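PDB 4NH0: ESX secretion system protein EccC from Thermomonospora curvata, which takes part in type VII (ESX) secretion of proteins such as EsxA and EsxB, has weak ATPase activity and may be the translocase subunit. Local coordinates for residues 624-635 and 646-654. Numbering follows the deposited sequence.
Sequences WEWRGRLHAVVG and DPYWLDLSG
Strands 631-639 and 644-651 form the antiparallel beta hairpin at the edge of the central sheet of the second FtsK domain, and the paired residues Val633 and Trp649 illustrate how an aromatic side chain can lie across a neighbouring strand. Trp649 CG is anti to its own carbonyl carbon (chi1 -81°), which turns the indole over strand 631-635: Val633 CB sits above one face, 3.5 Å from the centroid of the six-membered ring, a CH-pi contact. The six-membered ring of Trp649 also reaches the loop before strand 631-635, where its CH2 lies 3.9 Å from Trp624 CH2, at the edge of the Trp624 ring.

Further along this face His631 pairs with Asp651. The imidazole is held by ND1, which donates to Arg629 O at 2.8 Å, and Asp651 CA lies over one of its faces while Trp626 covers the other. The Asp651 carboxylate is close to the imidazole without hydrogen bonding to it; OD1 instead accepts from Ser653 N at 3.2 Å, an Asx turn where the strand ends. Reciprocal bonds join Ala632 and Leu650, with Ala632 N to Leu650 O at 3.2 Å and Leu650 N to Ala632 O at 2.9 Å.

Ala632 and Leu650 point to the other face; there Leu650 CD2 is met by Val634 CG2 at 3.6 Å. Ala632 and Val634 pack on helix 669-683, which follows the P-loop, while Leu650 rests on strand 823-827. Strand 644-651 is outermost in the sheet of this chain, and strand 631-639 joins it to strand 860-863, which carries the ATP-binding Thr863.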
loop_
_atom_site.group_PDB
_atom_site.type_symbol
_atom_site.label_atom_id
_atom_site.label_comp_id
_atom_site.label_asym_id
_atom_site.label_seq_id
_atom_site.Cartn_x
_atom_site.Cartn_y
_atom_site.Cartn_z
ATOM N N TRP A 624 -22.584 -2.692 11.431
ATOM C CA TRP A 624 -22.071 -1.357 11.151
ATOM C C TRP A 624 -22.565 -0.854 9.801
ATOM O O TRP A 624 -22.711 -1.627 8.854
ATOM C CB TRP A 624 -20.541 -1.342 11.186
ATOM C CG TRP A 624 -19.966 0.041 11.266
ATOM C CD1 TRP A 624 -20.591 1.161 11.730
ATOM C CD2 TRP A 624 -18.653 0.454 10.863
ATOM N NE1 TRP A 624 -19.750 2.243 11.646
ATOM C CE2 TRP A 624 -18.555 1.836 11.117
ATOM C CE3 TRP A 624 -17.554 -0.211 10.315
ATOM C CZ2 TRP A 624 -17.400 2.565 10.841
ATOM C CZ3 TRP A 624 -16.409 0.514 10.042
ATOM C CH2 TRP A 624 -16.342 1.887 10.305
ATOM N N GLU A 625 -22.827 0.446 9.724
ATOM C CA GLU A 625 -23.286 1.077 8.494
ATOM C C GLU A 625 -22.257 0.932 7.377
ATOM O O GLU A 625 -22.611 0.732 6.216
ATOM C CB GLU A 625 -23.594 2.558 8.745
ATOM C CG GLU A 625 -23.265 3.484 7.583
ATOM C CD GLU A 625 -23.669 4.921 7.846
ATOM O OE1 GLU A 625 -23.784 5.300 9.030
ATOM O OE2 GLU A 625 -23.867 5.672 6.868
ATOM N N TRP A 626 -20.981 1.017 7.741
ATOM C CA TRP A 626 -19.903 0.986 6.758
ATOM C C TRP A 626 -19.296 -0.401 6.578
ATOM O O TRP A 626 -18.104 -0.528 6.304
ATOM C CB TRP A 626 -18.809 1.981 7.147
ATOM C CG TRP A 626 -19.215 3.402 6.947
ATOM C CD1 TRP A 626 -19.551 4.304 7.912
ATOM C CD2 TRP A 626 -19.346 4.085 5.696
ATOM N NE1 TRP A 626 -19.875 5.510 7.340
ATOM C CE2 TRP A 626 -19.758 5.401 5.980
ATOM C CE3 TRP A 626 -19.151 3.712 4.363
ATOM C CZ2 TRP A 626 -19.979 6.345 4.981
ATOM C CZ3 TRP A 626 -19.369 4.651 3.374
ATOM C CH2 TRP A 626 -19.779 5.951 3.688
ATOM N N ARG A 627 -20.112 -1.437 6.725
ATOM C CA ARG A 627 -19.650 -2.794 6.467
ATOM C C ARG A 627 -20.125 -3.254 5.097
ATOM O O ARG A 627 -21.324 -3.268 4.820
ATOM C CB ARG A 627 -20.144 -3.759 7.544
ATOM C CG ARG A 627 -19.460 -5.116 7.502
ATOM C CD ARG A 627 -20.415 -6.233 7.867
ATOM N NE ARG A 627 -21.451 -6.399 6.854
ATOM C CZ ARG A 627 -21.291 -7.094 5.733
ATOM N NH1 ARG A 627 -20.134 -7.688 5.479
ATOM N NH2 ARG A 627 -22.287 -7.193 4.864
ATOM N N GLY A 628 -19.184 -3.628 4.239
ATOM C CA GLY A 628 -19.516 -4.086 2.903
ATOM C C GLY A 628 -19.824 -2.945 1.957
ATOM O O GLY A 628 -20.575 -3.106 0.997
ATOM N N ARG A 629 -19.240 -1.783 2.231
ATOM C CA ARG A 629 -19.429 -0.610 1.387
ATOM C C ARG A 629 -18.204 -0.390 0.508
ATOM O O ARG A 629 -18.053 0.662 -0.112
ATOM C CB ARG A 629 -19.697 0.626 2.246
ATOM C CG ARG A 629 -20.793 0.433 3.280
ATOM C CD ARG A 629 -22.179 0.570 2.674
ATOM N NE ARG A 629 -22.530 1.964 2.422
ATOM C CZ ARG A 629 -22.340 2.586 1.264
ATOM N NH1 ARG A 629 -21.800 1.936 0.241
ATOM N NH2 ARG A 629 -22.690 3.857 1.126
ATOM N N LEU A 630 -17.336 -1.399 0.472
ATOM C CA LEU A 630 -16.073 -1.350 -0.262
ATOM C C LEU A 630 -15.184 -0.194 0.175
ATOM O O LEU A 630 -14.382 0.312 -0.607
ATOM C CB LEU A 630 -16.322 -1.274 -1.768
ATOM C CG LEU A 630 -16.612 -2.611 -2.448
ATOM C CD1 LEU A 630 -16.611 -2.439 -3.950
ATOM C CD2 LEU A 630 -15.594 -3.656 -2.031
ATOM N N HIS A 631 -15.330 0.218 1.429
ATOM C CA HIS A 631 -14.430 1.198 2.015
ATOM C C HIS A 631 -13.445 0.498 2.940
ATOM O O HIS A 631 -13.810 -0.436 3.651
ATOM C CB HIS A 631 -15.207 2.271 2.776
ATOM C CG HIS A 631 -15.884 3.269 1.890
ATOM N ND1 HIS A 631 -16.900 2.929 1.024
ATOM C CD2 HIS A 631 -15.691 4.601 1.738
ATOM C CE1 HIS A 631 -17.303 4.007 0.375
ATOM N NE2 HIS A 631 -16.586 5.034 0.790
ATOM N N ALA A 632 -12.195 0.944 2.921
ATOM C CA ALA A 632 -11.158 0.323 3.733
ATOM C C ALA A 632 -10.310 1.365 4.447
ATOM O O ALA A 632 -9.884 2.350 3.847
ATOM C CB ALA A 632 -10.280 -0.568 2.874
ATOM N N VAL A 633 -10.074 1.141 5.735
ATOM C CA VAL A 633 -9.215 2.018 6.517
ATOM C C VAL A 633 -7.779 1.503 6.461
ATOM O O VAL A 633 -7.532 0.310 6.627
ATOM C CB VAL A 633 -9.694 2.122 7.981
ATOM C CG1 VAL A 633 -9.906 0.740 8.577
ATOM C CG2 VAL A 633 -8.715 2.932 8.810
ATOM N N VAL A 634 -6.837 2.406 6.211
ATOM C CA VAL A 634 -5.454 2.010 5.978
ATOM C C VAL A 634 -4.495 2.514 7.056
ATOM O O VAL A 634 -3.657 1.757 7.544
ATOM C CB VAL A 634 -4.977 2.497 4.594
ATOM C CG1 VAL A 634 -3.477 2.728 4.581
ATOM C CG2 VAL A 634 -5.378 1.498 3.521
ATOM N N GLY A 635 -4.619 3.781 7.435
ATOM C CA GLY A 635 -3.711 4.350 8.413
ATOM C C GLY A 635 -4.251 5.552 9.158
ATOM O O GLY A 635 -5.452 5.666 9.392
ATOM N N ASP A 646 -6.855 12.269 11.340
ATOM C CA ASP A 646 -7.922 11.479 10.776
ATOM C C ASP A 646 -7.491 10.105 10.367
ATOM O O ASP A 646 -6.369 9.912 9.936
ATOM C CB ASP A 646 -8.460 12.177 9.549
ATOM C CG ASP A 646 -9.002 13.516 9.850
ATOM O OD1 ASP A 646 -9.372 13.747 11.004
ATOM O OD2 ASP A 646 -9.064 14.339 8.931
ATOM N N PRO A 647 -8.404 9.157 10.453
ATOM C CA PRO A 647 -8.216 7.844 9.865
ATOM C C PRO A 647 -8.255 7.983 8.369
ATOM O O PRO A 647 -8.961 8.824 7.866
ATOM C CB PRO A 647 -9.444 7.087 10.321
ATOM C CG PRO A 647 -9.894 7.786 11.530
ATOM C CD PRO A 647 -9.624 9.218 11.253
ATOM N N TYR A 648 -7.508 7.160 7.664
ATOM C CA TYR A 648 -7.374 7.278 6.240
ATOM C C TYR A 648 -8.283 6.259 5.640
ATOM O O TYR A 648 -8.157 5.100 5.946
ATOM C CB TYR A 648 -5.955 6.900 5.891
ATOM C CG TYR A 648 -5.501 7.300 4.535
ATOM C CD1 TYR A 648 -6.303 8.026 3.700
ATOM C CD2 TYR A 648 -4.261 6.954 4.095
ATOM C CE1 TYR A 648 -5.872 8.399 2.453
ATOM C CE2 TYR A 648 -3.825 7.320 2.852
ATOM C CZ TYR A 648 -4.639 8.037 2.039
ATOM O OH TYR A 648 -4.201 8.402 0.804
ATOM N N TRP A 649 -9.194 6.682 4.779
ATOM C CA TRP A 649 -10.182 5.792 4.233
ATOM C C TRP A 649 -10.158 5.844 2.767
ATOM O O TRP A 649 -9.949 6.904 2.180
ATOM C CB TRP A 649 -11.560 6.194 4.676
ATOM C CG TRP A 649 -11.912 5.727 6.039
ATOM C CD1 TRP A 649 -11.841 6.433 7.206
ATOM C CD2 TRP A 649 -12.414 4.432 6.417
ATOM N NE1 TRP A 649 -12.249 5.679 8.247
ATOM C CE2 TRP A 649 -12.607 4.472 7.839
ATOM C CE3 TRP A 649 -12.705 3.289 5.747
ATOM C CZ2 TRP A 649 -13.074 3.406 8.538
ATOM C CZ3 TRP A 649 -13.178 2.216 6.461
ATOM C CH2 TRP A 649 -13.357 2.275 7.822
ATOM N N LEU A 650 -10.404 4.703 2.152
ATOM C CA LEU A 650 -10.345 4.560 0.721
ATOM C C LEU A 650 -11.692 4.148 0.182
ATOM O O LEU A 650 -12.362 3.345 0.772
ATOM C CB LEU A 650 -9.316 3.506 0.386
ATOM C CG LEU A 650 -7.864 3.932 0.289
ATOM C CD1 LEU A 650 -7.568 5.030 1.268
ATOM C CD2 LEU A 650 -6.968 2.753 0.553
ATOM N N ASP A 651 -12.085 4.722 -0.941
ATOM C CA ASP A 651 -13.370 4.442 -1.567
ATOM C C ASP A 651 -13.164 3.617 -2.828
ATOM O O ASP A 651 -13.078 4.157 -3.929
ATOM C CB ASP A 651 -14.111 5.740 -1.895
ATOM C CG ASP A 651 -15.577 5.510 -2.221
ATOM O OD1 ASP A 651 -15.981 4.341 -2.383
ATOM O OD2 ASP A 651 -16.327 6.504 -2.318
ATOM N N LEU A 652 -13.088 2.301 -2.661
ATOM C CA LEU A 652 -12.862 1.400 -3.781
ATOM C C LEU A 652 -14.181 0.962 -4.408
ATOM O O LEU A 652 -14.236 -0.033 -5.129
ATOM C CB LEU A 652 -12.063 0.177 -3.329
ATOM C CG LEU A 652 -10.801 0.462 -2.513
ATOM C CD1 LEU A 652 -10.039 -0.822 -2.233
ATOM C CD2 LEU A 652 -9.914 1.471 -3.222
ATOM N N SER A 653 -15.239 1.717 -4.136
ATOM C CA SER A 653 -16.569 1.389 -4.633
ATOM C C SER A 653 -16.794 1.880 -6.058
ATOM O O SER A 653 -17.932 2.097 -6.471
ATOM C CB SER A 653 -17.636 1.977 -3.711
ATOM O OG SER A 653 -18.931 1.811 -4.260
ATOM N N GLY A 654 -15.711 2.054 -6.806
ATOM C CA GLY A 654 -15.806 2.497 -8.184
ATOM C C GLY A 654 -15.005 3.753 -8.454
ATOM O O GLY A 654 -14.853 4.604 -7.578
#